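PDB 5JM8: aerobactin synthase IucA from Klebsiella pneumoniae subsp. pneumoniae, which probably catalyses the ATP-dependent coupling of citrate to an acetylated hydroxylysine, a step in the assembly of the siderophore aerobactin. Local coordinates for residues 196-201 and 220-225; 186-191 and 246-251; 22-27 and 61-66. All coordinates share one frame; numbering follows the deposited sequence.

Contact 1: residues 196-201 and 220-225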
ATOM      1  N   LEU A 196      29.668   7.809   4.861  1.00 28.84           N
ATOM      2  CA  LEU A 196      29.678   7.757   6.316  1.00 25.19           C
ATOM      3  C   LEU A 196      30.907   6.974   6.757  1.00 24.92           C
ATOM      4  O   LEU A 196      31.334   6.053   6.061  1.00 26.32           O
ATOM      5  CB  LEU A 196      28.407   7.094   6.847  1.00 23.30           C
ATOM      6  CG  LEU A 196      27.064   7.614   6.333  1.00 22.46           C
ATOM      7  CD1 LEU A 196      25.944   6.684   6.779  1.00 21.62           C
ATOM      8  CD2 LEU A 196      26.823   9.028   6.825  1.00 23.01           C
ATOM      9  N   ASN A 197      31.490   7.333   7.899  1.00 25.88           N
ATOM     10  CA  ASN A 197      32.576   6.534   8.456  1.00 27.94           C
ATOM     11  C   ASN A 197      31.995   5.240   9.018  1.00 29.52           C
ATOM     12  O   ASN A 197      30.776   5.064   9.037  1.00 25.00           O
ATOM     13  CB  ASN A 197      33.360   7.315   9.528  1.00 30.69           C
ATOM     14  CG  ASN A 197      32.522   7.670  10.750  1.00 30.83           C
ATOM     15  OD1 ASN A 197      31.587   6.962  11.117  1.00 30.95           O
ATOM     16  ND2 ASN A 197      32.873   8.774  11.396  1.00 28.88           N
ATOM     17  N   LEU A 198      32.857   4.341   9.481  1.00 29.20           N
ATOM     18  CA  LEU A 198      32.410   3.031   9.943  1.00 28.80           C
ATOM     19  C   LEU A 198      31.463   3.131  11.136  1.00 30.03           C
ATOM     20  O   LEU A 198      30.450   2.435  11.194  1.00 31.45           O
ATOM     21  CB  LEU A 198      33.610   2.164  10.315  1.00 28.12           C
ATOM     22  CG  LEU A 198      33.264   0.789  10.890  1.00 29.36           C
ATOM     23  CD1 LEU A 198      32.442  -0.027   9.899  1.00 27.53           C
ATOM     24  CD2 LEU A 198      34.530   0.054  11.276  1.00 32.08           C
ATOM     25  N   GLN A 199      31.809   3.990  12.088  1.00 26.84           N
ATOM     26  CA  GLN A 199      30.988   4.209  13.272  1.00 26.64           C
ATOM     27  C   GLN A 199      29.571   4.610  12.882  1.00 25.64           C
ATOM     28  O   GLN A 199      28.596   4.164  13.487  1.00 26.45           O
ATOM     29  CB  GLN A 199      31.611   5.291  14.158  1.00 27.87           C
ATOM     30  CG  GLN A 199      30.852   5.553  15.450  1.00 28.05           C
ATOM     31  CD  GLN A 199      31.482   6.641  16.291  1.00 35.88           C
ATOM     32  OE1 GLN A 199      32.460   7.273  15.888  1.00 33.80           O
ATOM     33  NE2 GLN A 199      30.917   6.870  17.470  1.00 36.42           N
ATOM     34  N   GLN A 200      29.476   5.449  11.858  1.00 25.40           N
ATOM     35  CA  GLN A 200      28.204   5.999  11.413  1.00 24.57           C
ATOM     36  C   GLN A 200      27.348   4.989  10.644  1.00 23.38           C
ATOM     37  O   GLN A 200      26.121   5.009  10.759  1.00 23.65           O
ATOM     38  CB  GLN A 200      28.456   7.235  10.548  1.00 25.15           C
ATOM     39  CG  GLN A 200      28.971   8.441  11.326  1.00 29.17           C
ATOM     40  CD  GLN A 200      29.619   9.485  10.433  1.00 34.26           C
ATOM     41  OE1 GLN A 200      29.894   9.235   9.259  1.00 36.24           O
ATOM     42  NE2 GLN A 200      29.863  10.667  10.988  1.00 35.12           N
ATOM     43  N   ARG A 201      27.979   4.115   9.859  1.00 25.79           N
ATOM     44  CA  ARG A 201      27.234   3.086   9.130  1.00 28.87           C
ATOM     45  C   ARG A 201      26.490   2.170  10.086  1.00 29.95           C
ATOM     46  O   ARG A 201      25.276   2.002   9.982  1.00 31.85           O
ATOM     47  CB  ARG A 201      28.150   2.223   8.251  1.00 30.99           C
ATOM     48  CG  ARG A 201      28.354   2.682   6.804  1.00 30.50           C
ATOM     49  CD  ARG A 201      27.070   2.991   6.033  1.00 26.07           C
ATOM     50  NE  ARG A 201      26.631   1.926   5.133  1.00 22.32           N
ATOM     51  CZ  ARG A 201      27.286   1.527   4.047  1.00 21.27           C
ATOM     52  NH1 ARG A 201      28.454   2.065   3.721  1.00 23.01           N
ATOM     53  NH2 ARG A 201      26.774   0.562   3.291  1.00 20.17           N
ATOM     54  N   ASN A 220      32.054   4.167  22.793  1.00 32.51           N
ATOM     55  CA  ASN A 220      33.020   3.083  22.741  1.00 32.80           C
ATOM     56  C   ASN A 220      32.383   1.766  22.336  1.00 34.86           C
ATOM     57  O   ASN A 220      33.019   0.937  21.689  1.00 43.03           O
ATOM     58  CB  ASN A 220      33.708   2.935  24.095  1.00 35.20           C
ATOM     59  CG  ASN A 220      34.512   4.163  24.474  1.00 42.36           C
ATOM     60  OD1 ASN A 220      35.044   4.862  23.610  1.00 45.50           O
ATOM     61  ND2 ASN A 220      34.599   4.436  25.770  1.00 45.55           N
ATOM     62  N   GLN A 221      31.121   1.587  22.710  1.00 30.95           N
ATOM     63  CA  GLN A 221      30.418   0.329  22.483  1.00 31.55           C
ATOM     64  C   GLN A 221      29.458   0.448  21.298  1.00 30.36           C
ATOM     65  O   GLN A 221      28.482   1.197  21.350  1.00 31.96           O
ATOM     66  CB  GLN A 221      29.676  -0.087  23.761  1.00 34.72           C
ATOM     67  CG  GLN A 221      28.611  -1.152  23.562  1.00 35.08           C
ATOM     68  CD  GLN A 221      27.992  -1.627  24.868  1.00 37.45           C
ATOM     69  OE1 GLN A 221      28.289  -2.723  25.340  1.00 43.27           O
ATOM     70  NE2 GLN A 221      27.111  -0.813  25.445  1.00 33.87           N
ATOM     71  N   TRP A 222      29.749  -0.302  20.235  1.00 30.78           N
ATOM     72  CA  TRP A 222      28.980  -0.240  18.994  1.00 29.93           C
ATOM     73  C   TRP A 222      28.178  -1.514  18.755  1.00 29.99           C
ATOM     74  O   TRP A 222      28.561  -2.596  19.203  1.00 32.65           O
ATOM     75  CB  TRP A 222      29.907  -0.005  17.800  1.00 29.97           C
ATOM     76  CG  TRP A 222      30.738   1.237  17.892  1.00 31.54           C
ATOM     77  CD1 TRP A 222      30.664   2.209  18.846  1.00 29.64           C
ATOM     78  CD2 TRP A 222      31.777   1.637  16.991  1.00 28.19           C
ATOM     79  NE1 TRP A 222      31.591   3.189  18.595  1.00 31.66           N
ATOM     80  CE2 TRP A 222      32.287   2.861  17.461  1.00 29.18           C
ATOM     81  CE3 TRP A 222      32.323   1.078  15.832  1.00 27.83           C
ATOM     82  CZ2 TRP A 222      33.318   3.537  16.813  1.00 29.82           C
ATOM     83  CZ3 TRP A 222      33.346   1.750  15.189  1.00 28.46           C
ATOM     84  CH2 TRP A 222      33.834   2.966  15.682  1.00 29.79           C
ATOM     85  N   LEU A 223      27.074  -1.378  18.030  1.00 27.91           N
ATOM     86  CA  LEU A 223      26.261  -2.520  17.632  1.00 26.08           C
ATOM     87  C   LEU A 223      26.830  -3.138  16.359  1.00 30.15           C
ATOM     88  O   LEU A 223      27.143  -2.428  15.401  1.00 34.18           O
ATOM     89  CB  LEU A 223      24.806  -2.098  17.424  1.00 24.48           C
ATOM     90  CG  LEU A 223      24.097  -1.536  18.658  1.00 23.64           C
ATOM     91  CD1 LEU A 223      22.726  -0.993  18.283  1.00 22.88           C
ATOM     92  CD2 LEU A 223      23.974  -2.598  19.740  1.00 23.95           C
ATOM     93  N   PHE A 224      26.953  -4.462  16.361  1.00 30.41           N
ATOM     94  CA  PHE A 224      27.639  -5.188  15.300  1.00 27.64           C
ATOM     95  C   PHE A 224      26.779  -6.357  14.817  1.00 31.83           C
ATOM     96  O   PHE A 224      26.528  -7.293  15.574  1.00 40.46           O
ATOM     97  CB  PHE A 224      28.992  -5.681  15.815  1.00 24.84           C
ATOM     98  CG  PHE A 224      29.858  -6.311  14.764  1.00 25.21           C
ATOM     99  CD1 PHE A 224      30.688  -5.536  13.973  1.00 26.30           C
ATOM    100  CD2 PHE A 224      29.857  -7.681  14.583  1.00 24.53           C
ATOM    101  CE1 PHE A 224      31.490  -6.121  13.012  1.00 28.04           C
ATOM    102  CE2 PHE A 224      30.653  -8.270  13.627  1.00 24.91           C
ATOM    103  CZ  PHE A 224      31.472  -7.490  12.840  1.00 26.52           C
ATOM    104  N   PRO A 225      26.317  -6.309  13.555  1.00 26.59           N
ATOM    105  CA  PRO A 225      25.388  -7.338  13.072  1.00 26.46           C
ATOM    106  C   PRO A 225      26.070  -8.651  12.702  1.00 27.87           C
ATOM    107  O   PRO A 225      27.203  -8.643  12.221  1.00 27.08           O
ATOM    108  CB  PRO A 225      24.772  -6.688  11.835  1.00 24.63           C
ATOM    109  CG  PRO A 225      25.862  -5.824  11.306  1.00 24.16           C
ATOM    110  CD  PRO A 225      26.609  -5.310  12.510  1.00 25.14           C
TER
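A CH-pi contact between Q199 and W222 joins the first turn of helix 198-209 to strand 221-226, an outer strand of a three-stranded antiparallel sheet. Q199 CB stands over the benzene part of the indole, 3.9 Å from the centroid of the W222 six-membered ring. Q199 CG lies above the same face, displaced toward the rim and 3.5 Å from W222 CZ2. With CG anti to the backbone N (chi1 -178°) and the chain extended beyond it, the glutamine runs across the tryptophan at about a right angle, and its amide settles 13° from parallel with the ring. That amide does not bond to the indole: Q199 NE2 donates to D219 OD1 of the second subunit, whereas W222 NE1 is bonded to the carbonyl of D219 in its own chain. L198 adds a looser apolar touch, L198 CG lying 4.4 Å from W222 CZ3. The turn carrying Q199 and L198 is fixed by a capping box between N197 and Q200. Q200 N donates to N197 OD1 at 2.7 Å, arriving almost in line with the side-chain C=O bond. In return N197 N donates to Q200 OE1 at 2.8 Å, coming from above the amide plane rather than along a lone pair. R201 N donates to N197 O at 3.1 Å, an i to i+4 helix bond. Q200 NE2 donates to L217 O of the second subunit, where N215 also packs against L196.

Contact 2: residues 186-191 and 246-251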
ATOM      1  N   LYS A 186      34.762  -0.591  20.196  1.00 36.60           N
ATOM      2  CA  LYS A 186      35.325  -0.163  18.918  1.00 36.10           C
ATOM      3  C   LYS A 186      36.765  -0.631  18.713  1.00 42.04           C
ATOM      4  O   LYS A 186      37.231  -0.747  17.578  1.00 42.77           O
ATOM      5  CB  LYS A 186      35.265   1.357  18.805  1.00 33.50           C
ATOM      6  CG  LYS A 186      36.065   2.096  19.865  1.00 33.51           C
ATOM      7  CD  LYS A 186      35.913   3.599  19.698  1.00 34.40           C
ATOM      8  CE  LYS A 186      36.693   4.364  20.748  1.00 39.10           C
ATOM      9  NZ  LYS A 186      36.509   5.832  20.598  1.00 41.43           N
ATOM     10  N   THR A 187      37.463  -0.901  19.812  1.00 42.97           N
ATOM     11  CA  THR A 187      38.833  -1.403  19.745  1.00 42.91           C
ATOM     12  C   THR A 187      38.887  -2.810  19.164  1.00 43.39           C
ATOM     13  O   THR A 187      39.971  -3.325  18.887  1.00 46.09           O
ATOM     14  CB  THR A 187      39.505  -1.437  21.132  1.00 43.03           C
ATOM     15  OG1 THR A 187      38.814  -2.364  21.979  1.00 43.20           O
ATOM     16  CG2 THR A 187      39.502  -0.057  21.779  1.00 43.18           C
ATOM     17  N   GLN A 188      37.721  -3.430  18.997  1.00 41.92           N
ATOM     18  CA  GLN A 188      37.636  -4.771  18.429  1.00 39.59           C
ATOM     19  C   GLN A 188      36.834  -4.794  17.128  1.00 36.70           C
ATOM     20  O   GLN A 188      36.461  -5.863  16.640  1.00 32.10           O
ATOM     21  CB  GLN A 188      37.017  -5.736  19.440  1.00 38.30           C
ATOM     22  CG  GLN A 188      37.818  -5.872  20.727  1.00 37.13           C
ATOM     23  CD  GLN A 188      39.259  -6.275  20.480  1.00 34.79           C
ATOM     24  OE1 GLN A 188      40.189  -5.547  20.827  1.00 35.67           O
ATOM     25  NE2 GLN A 188      39.452  -7.443  19.880  1.00 34.54           N
ATOM     26  N   ILE A 189      36.579  -3.613  16.571  1.00 40.16           N
ATOM     27  CA  ILE A 189      35.855  -3.489  15.310  1.00 39.55           C
ATOM     28  C   ILE A 189      36.760  -2.959  14.208  1.00 42.31           C
ATOM     29  O   ILE A 189      37.167  -1.797  14.233  1.00 46.73           O
ATOM     30  CB  ILE A 189      34.635  -2.558  15.446  1.00 36.22           C
ATOM     31  CG1 ILE A 189      33.598  -3.190  16.376  1.00 34.67           C
ATOM     32  CG2 ILE A 189      34.011  -2.286  14.078  1.00 34.53           C
ATOM     33  CD1 ILE A 189      32.461  -2.264  16.749  1.00 33.63           C
ATOM     34  N   ALA A 190      37.061  -3.819  13.239  1.00 37.33           N
ATOM     35  CA  ALA A 190      37.816  -3.426  12.055  1.00 36.18           C
ATOM     36  C   ALA A 190      36.859  -3.276  10.883  1.00 35.92           C
ATOM     37  O   ALA A 190      36.004  -4.131  10.663  1.00 37.07           O
ATOM     38  CB  ALA A 190      38.888  -4.450  11.736  1.00 35.82           C
ATOM     39  N   GLY A 191      36.997  -2.192  10.129  1.00 35.41           N
ATOM     40  CA  GLY A 191      36.131  -1.973   8.989  1.00 33.09           C
ATOM     41  C   GLY A 191      36.478  -0.731   8.195  1.00 31.39           C
ATOM     42  O   GLY A 191      37.522  -0.114   8.401  1.00 29.85           O
ATOM     43  N   LYS A 246      36.403 -10.340  28.759  1.00 42.39           N
ATOM     44  CA  LYS A 246      37.017  -9.029  28.918  1.00 42.43           C
ATOM     45  C   LYS A 246      35.951  -7.933  28.937  1.00 40.98           C
ATOM     46  O   LYS A 246      36.211  -6.801  29.346  1.00 44.14           O
ATOM     47  CB  LYS A 246      38.028  -8.793  27.789  1.00 42.74           C
ATOM     48  CG  LYS A 246      38.686  -7.418  27.763  1.00 42.57           C
ATOM     49  CD  LYS A 246      39.557  -7.148  28.972  1.00 43.88           C
ATOM     50  CE  LYS A 246      40.251  -5.799  28.823  1.00 45.10           C
ATOM     51  NZ  LYS A 246      41.028  -5.412  30.026  1.00 48.43           N
ATOM     52  N   GLY A 247      34.744  -8.281  28.502  1.00 38.64           N
ATOM     53  CA  GLY A 247      33.636  -7.344  28.483  1.00 39.73           C
ATOM     54  C   GLY A 247      33.584  -6.510  27.216  1.00 44.52           C
ATOM     55  O   GLY A 247      32.782  -5.582  27.110  1.00 48.75           O
ATOM     56  N   LEU A 248      34.437  -6.845  26.251  1.00 42.56           N
ATOM     57  CA  LEU A 248      34.500  -6.108  24.992  1.00 41.30           C
ATOM     58  C   LEU A 248      33.444  -6.590  24.005  1.00 40.86           C
ATOM     59  O   LEU A 248      33.231  -5.965  22.966  1.00 43.85           O
ATOM     60  CB  LEU A 248      35.891  -6.234  24.370  1.00 41.13           C
ATOM     61  CG  LEU A 248      37.031  -5.654  25.209  1.00 42.52           C
ATOM     62  CD1 LEU A 248      38.381  -5.960  24.581  1.00 42.86           C
ATOM     63  CD2 LEU A 248      36.871  -4.154  25.418  1.00 44.22           C
ATOM     64  N   ILE A 249      32.796  -7.707  24.327  1.00 38.65           N
ATOM     65  CA  ILE A 249      31.668  -8.197  23.544  1.00 37.12           C
ATOM     66  C   ILE A 249      30.505  -8.580  24.451  1.00 39.88           C
ATOM     67  O   ILE A 249      30.681  -9.303  25.433  1.00 44.37           O
ATOM     68  CB  ILE A 249      32.054  -9.417  22.679  1.00 33.89           C
ATOM     69  CG1 ILE A 249      32.974  -8.974  21.537  1.00 35.80           C
ATOM     70  CG2 ILE A 249      30.798 -10.098  22.111  1.00 29.97           C
ATOM     71  CD1 ILE A 249      33.438 -10.099  20.621  1.00 36.09           C
ATOM     72  N   LYS A 250      29.317  -8.092  24.104  1.00 35.33           N
ATOM     73  CA  LYS A 250      28.085  -8.511  24.758  1.00 31.08           C
ATOM     74  C   LYS A 250      27.137  -9.088  23.713  1.00 27.98           C
ATOM     75  O   LYS A 250      26.878  -8.467  22.684  1.00 26.93           O
ATOM     76  CB  LYS A 250      27.423  -7.344  25.495  1.00 31.10           C
ATOM     77  CG  LYS A 250      26.118  -7.716  26.191  1.00 30.48           C
ATOM     78  CD  LYS A 250      25.492  -6.529  26.900  1.00 30.37           C
ATOM     79  CE  LYS A 250      24.193  -6.922  27.592  1.00 28.91           C
ATOM     80  NZ  LYS A 250      23.543  -5.768  28.273  1.00 29.19           N
ATOM     81  N   ASP A 251      26.630 -10.283  23.988  1.00 26.71           N
ATOM     82  CA  ASP A 251      25.710 -10.960  23.086  1.00 26.56           C
ATOM     83  C   ASP A 251      24.270 -10.506  23.330  1.00 30.31           C
ATOM     84  O   ASP A 251      23.660 -10.863  24.339  1.00 31.95           O
ATOM     85  CB  ASP A 251      25.829 -12.473  23.270  1.00 25.76           C
ATOM     86  CG  ASP A 251      25.024 -13.255  22.254  1.00 31.62           C
ATOM     87  OD1 ASP A 251      24.309 -12.638  21.436  1.00 30.59           O
ATOM     88  OD2 ASP A 251      25.105 -14.501  22.277  1.00 24.81           O
TER
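L248 meets Q188 and T187 where the chain passes from helix 238-246 into strand 249-255. Just before it, G247 leaves the helix with a positive phi of 87°, a conformation readily open to glycine. L248 follows with its CB directed at the other segment. Its CG is anti to the carbonyl carbon (chi1 -62°), and from there the two methyls divide the work. L248 CD1 packs on Q188 CG at 3.9 Å, while L248 CD2 comes to 4.3 Å from T187 OG1. L248 CB also lies 4.1 Å from Q188 CG, so the leucine bears on the glutamine by its base and one branch. Q188 holds its CG against the leucine, and the bend at chi2 (-55°) turns the amide aside, where NE2 donates to the carbonyl of D335. Q188 OE1 sits 3.0 Å from T187 O, an acceptor pair with no bond between them. L243 of the preceding helix packs beside both L248 and Q188. At I249 the strand begins, and its side chain turns to C240, L243 and F182. K250 and D251 then form salt bridges with E216 and R180, respectively. Across the contact, a short 3-10 turn at 186-187 carries the chain from strand 177-185, central in the three-stranded antiparallel sheet, to strand 189-193 of a second sheet; L248 packs at this strand-to-strand turn.

Contact 3: residues 22-27 and 61-66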
ATOM      1  N   SER A  22      25.275 -31.127 -17.161  1.00 20.33           N
ATOM      2  CA  SER A  22      26.624 -30.719 -16.800  1.00 24.41           C
ATOM      3  C   SER A  22      27.635 -31.702 -17.389  1.00 28.27           C
ATOM      4  O   SER A  22      28.652 -31.299 -17.954  1.00 31.64           O
ATOM      5  CB  SER A  22      26.776 -30.636 -15.280  1.00 28.84           C
ATOM      6  OG  SER A  22      28.041 -30.116 -14.925  1.00 35.25           O
ATOM      7  N   LEU A  23      27.338 -32.992 -17.265  1.00 28.45           N
ATOM      8  CA  LEU A  23      28.199 -34.044 -17.798  1.00 25.15           C
ATOM      9  C   LEU A  23      28.268 -34.014 -19.328  1.00 27.87           C
ATOM     10  O   LEU A  23      29.351 -34.082 -19.907  1.00 31.26           O
ATOM     11  CB  LEU A  23      27.705 -35.415 -17.328  1.00 23.28           C
ATOM     12  CG  LEU A  23      28.461 -36.644 -17.846  1.00 27.19           C
ATOM     13  CD1 LEU A  23      29.896 -36.661 -17.342  1.00 28.99           C
ATOM     14  CD2 LEU A  23      27.736 -37.918 -17.446  1.00 24.55           C
ATOM     15  N   VAL A  24      27.109 -33.918 -19.972  1.00 26.98           N
ATOM     16  CA  VAL A  24      27.027 -33.947 -21.431  1.00 29.08           C
ATOM     17  C   VAL A  24      27.809 -32.800 -22.076  1.00 32.74           C
ATOM     18  O   VAL A  24      28.338 -32.940 -23.178  1.00 37.47           O
ATOM     19  CB  VAL A  24      25.553 -33.890 -21.896  1.00 27.40           C
ATOM     20  CG1 VAL A  24      25.453 -33.606 -23.392  1.00 31.10           C
ATOM     21  CG2 VAL A  24      24.847 -35.190 -21.563  1.00 23.03           C
ATOM     22  N   ARG A  25      27.870 -31.663 -21.393  1.00 30.94           N
ATOM     23  CA  ARG A  25      28.600 -30.510 -21.903  1.00 27.44           C
ATOM     24  C   ARG A  25      30.113 -30.713 -21.827  1.00 28.79           C
ATOM     25  O   ARG A  25      30.852 -30.244 -22.692  1.00 29.67           O
ATOM     26  CB  ARG A  25      28.209 -29.248 -21.128  1.00 24.13           C
ATOM     27  CG  ARG A  25      29.088 -28.036 -21.423  1.00 24.37           C
ATOM     28  CD  ARG A  25      28.609 -26.806 -20.678  1.00 26.28           C
ATOM     29  NE  ARG A  25      27.406 -26.237 -21.276  1.00 28.06           N
ATOM     30  CZ  ARG A  25      26.776 -25.163 -20.812  1.00 25.01           C
ATOM     31  NH1 ARG A  25      27.230 -24.537 -19.735  1.00 22.67           N
ATOM     32  NH2 ARG A  25      25.688 -24.717 -21.423  1.00 24.43           N
ATOM     33  N   GLU A  26      30.567 -31.414 -20.792  1.00 29.21           N
ATOM     34  CA  GLU A  26      31.997 -31.541 -20.520  1.00 31.21           C
ATOM     35  C   GLU A  26      32.593 -32.840 -21.060  1.00 37.59           C
ATOM     36  O   GLU A  26      33.761 -33.143 -20.805  1.00 42.63           O
ATOM     37  CB  GLU A  26      32.250 -31.445 -19.013  1.00 28.26           C
ATOM     38  CG  GLU A  26      31.720 -30.158 -18.400  1.00 27.14           C
ATOM     39  CD  GLU A  26      32.034 -30.028 -16.924  1.00 29.42           C
ATOM     40  OE1 GLU A  26      32.972 -30.702 -16.450  1.00 33.98           O
ATOM     41  OE2 GLU A  26      31.339 -29.249 -16.238  1.00 27.33           O
ATOM     42  N   THR A  27      31.793 -33.599 -21.804  1.00 37.18           N
ATOM     43  CA  THR A  27      32.263 -34.834 -22.424  1.00 36.29           C
ATOM     44  C   THR A  27      31.897 -34.889 -23.905  1.00 38.16           C
ATOM     45  O   THR A  27      30.895 -34.313 -24.333  1.00 38.86           O
ATOM     46  CB  THR A  27      31.679 -36.084 -21.731  1.00 32.43           C
ATOM     47  OG1 THR A  27      30.270 -36.167 -21.975  1.00 29.98           O
ATOM     48  CG2 THR A  27      31.938 -36.044 -20.233  1.00 32.33           C
ATOM     49  N   GLN A  61      23.038 -27.398 -24.675  1.00 28.12           N
ATOM     50  CA  GLN A  61      23.042 -28.454 -23.662  1.00 22.99           C
ATOM     51  C   GLN A  61      22.032 -28.242 -22.526  1.00 19.74           C
ATOM     52  O   GLN A  61      22.131 -28.888 -21.483  1.00 19.54           O
ATOM     53  CB  GLN A  61      24.446 -28.611 -23.070  1.00 21.87           C
ATOM     54  CG  GLN A  61      25.496 -29.082 -24.071  1.00 24.61           C
ATOM     55  CD  GLN A  61      26.237 -27.946 -24.757  1.00 26.16           C
ATOM     56  OE1 GLN A  61      26.588 -26.944 -24.134  1.00 29.02           O
ATOM     57  NE2 GLN A  61      26.493 -28.110 -26.049  1.00 24.17           N
ATOM     58  N   HIS A  62      21.069 -27.345 -22.721  1.00 19.26           N
ATOM     59  CA  HIS A  62      19.932 -27.251 -21.810  1.00 18.47           C
ATOM     60  C   HIS A  62      18.906 -28.326 -22.171  1.00 20.22           C
ATOM     61  O   HIS A  62      17.766 -28.016 -22.520  1.00 23.29           O
ATOM     62  CB  HIS A  62      19.278 -25.863 -21.864  1.00 17.79           C
ATOM     63  CG  HIS A  62      20.130 -24.761 -21.310  1.00 19.83           C
ATOM     64  ND1 HIS A  62      21.045 -24.070 -22.075  1.00 21.50           N
ATOM     65  CD2 HIS A  62      20.191 -24.218 -20.071  1.00 17.65           C
ATOM     66  CE1 HIS A  62      21.638 -23.155 -21.329  1.00 20.58           C
ATOM     67  NE2 HIS A  62      21.139 -23.223 -20.109  1.00 18.88           N
ATOM     68  N   HIS A  63      19.316 -29.589 -22.094  1.00 18.67           N
ATOM     69  CA  HIS A  63      18.460 -30.702 -22.498  1.00 21.08           C
ATOM     70  C   HIS A  63      17.369 -30.997 -21.478  1.00 21.36           C
ATOM     71  O   HIS A  63      17.506 -30.686 -20.295  1.00 18.29           O
ATOM     72  CB  HIS A  63      19.288 -31.973 -22.710  1.00 26.14           C
ATOM     73  CG  HIS A  63      20.414 -31.811 -23.680  1.00 28.06           C
ATOM     74  ND1 HIS A  63      20.215 -31.532 -25.014  1.00 26.57           N
ATOM     75  CD2 HIS A  63      21.754 -31.898 -23.510  1.00 27.26           C
ATOM     76  CE1 HIS A  63      21.383 -31.445 -25.623  1.00 25.61           C
ATOM     77  NE2 HIS A  63      22.334 -31.665 -24.733  1.00 25.89           N
ATOM     78  N   ARG A  64      16.291 -31.612 -21.957  1.00 20.76           N
ATOM     79  CA  ARG A  64      15.243 -32.137 -21.094  1.00 21.39           C
ATOM     80  C   ARG A  64      15.072 -33.626 -21.383  1.00 21.17           C
ATOM     81  O   ARG A  64      14.634 -34.009 -22.469  1.00 20.94           O
ATOM     82  CB  ARG A  64      13.923 -31.388 -21.308  1.00 22.19           C
ATOM     83  CG  ARG A  64      12.807 -31.824 -20.358  1.00 22.60           C
ATOM     84  CD  ARG A  64      11.541 -30.978 -20.497  1.00 23.69           C
ATOM     85  NE  ARG A  64      10.885 -31.155 -21.795  1.00 26.38           N
ATOM     86  CZ  ARG A  64      10.978 -30.310 -22.819  1.00 29.84           C
ATOM     87  NH1 ARG A  64      10.339 -30.578 -23.951  1.00 35.19           N
ATOM     88  NH2 ARG A  64      11.700 -29.196 -22.727  1.00 29.06           N
ATOM     89  N   PHE A  65      15.443 -34.456 -20.412  1.00 19.74           N
ATOM     90  CA  PHE A  65      15.281 -35.900 -20.528  1.00 21.09           C
ATOM     91  C   PHE A  65      13.973 -36.361 -19.893  1.00 26.54           C
ATOM     92  O   PHE A  65      13.540 -35.828 -18.869  1.00 27.19           O
ATOM     93  CB  PHE A  65      16.453 -36.637 -19.866  1.00 22.18           C
ATOM     94  CG  PHE A  65      17.782 -36.422 -20.541  1.00 21.23           C
ATOM     95  CD1 PHE A  65      17.862 -35.961 -21.845  1.00 25.18           C
ATOM     96  CD2 PHE A  65      18.958 -36.689 -19.861  1.00 24.46           C
ATOM     97  CE1 PHE A  65      19.090 -35.766 -22.453  1.00 21.64           C
ATOM     98  CE2 PHE A  65      20.186 -36.497 -20.463  1.00 22.52           C
ATOM     99  CZ  PHE A  65      20.252 -36.036 -21.760  1.00 21.89           C
ATOM    100  N   GLU A  66      13.350 -37.357 -20.517  1.00 32.30           N
ATOM    101  CA  GLU A  66      12.194 -38.033 -19.946  1.00 35.12           C
ATOM    102  C   GLU A  66      12.671 -39.260 -19.173  1.00 36.42           C
ATOM    103  O   GLU A  66      13.428 -40.075 -19.698  1.00 41.18           O
ATOM    104  CB  GLU A  66      11.201 -38.427 -21.042  1.00 38.92           C
ATOM    105  CG  GLU A  66       9.979 -39.176 -20.536  1.00 46.98           C
ATOM    106  CD  GLU A  66       8.961 -39.444 -21.630  1.00 56.33           C
ATOM    107  OE1 GLU A  66       9.123 -38.901 -22.745  1.00 59.98           O
ATOM    108  OE2 GLU A  66       7.999 -40.200 -21.375  1.00 60.61           O
TER
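R25 and Q61 form the close part of this contact between helix 14-26 and the turn leading into strand 64-72. R25 NE donates to Q61 OE1 at 3.1 Å with an N-H...O angle of 157°. The oxygen lies near the guanidinium plane, at its edge, while the two flat groups stand nearly perpendicular, 84° apart. A bend at chi3 (-75°) turns the guanidinium toward the glutamine. R25 NH2 donates to the carbonyl of T60, and F151 adds a cation-pi contact, so the arginine is gripped from several directions. Beside it V24 CG1 touches H63 NE2 at 3.9 Å; this buried nitrogen finds no hydrogen-bonding partner in the model. Q61 CA sits over one face of the H63 ring, toward its rim. Packing slackens at H62, where H62 CE1 stays 4.3 Å from R25 NH2; its imidazole is held instead by T60 OG1 and by an edge-to-face contact with F151, and it also touches A493 and A496 of helix 475-500. The bend at H62 is an inverse gamma turn, closed by a weak bond from H63 N to Q61 O, which directs the chain into the five-stranded antiparallel sheet of the N-terminal region.

Contacts 1 and 2 are neighbours, their centres 11 Å apart, and contact 1 is nested within the loop that contact 2 closes. W222 joins them: K186 CB lies 3.5 Å from W222 CZ2, on the ring face opposite Q199, and N220 O is within 2.8 Å of K186 N, a probable hydrogen bond. L198 CD2 also packs on G191 CA at 3.5 Å. Contact 3 lies on the other side of the chain's centre, about 49 Å from contact 1 and 51 Å from contact 2, centre to centre. It is near the nucleotide: the H62 side chain is about 8 Å from the bound ATP.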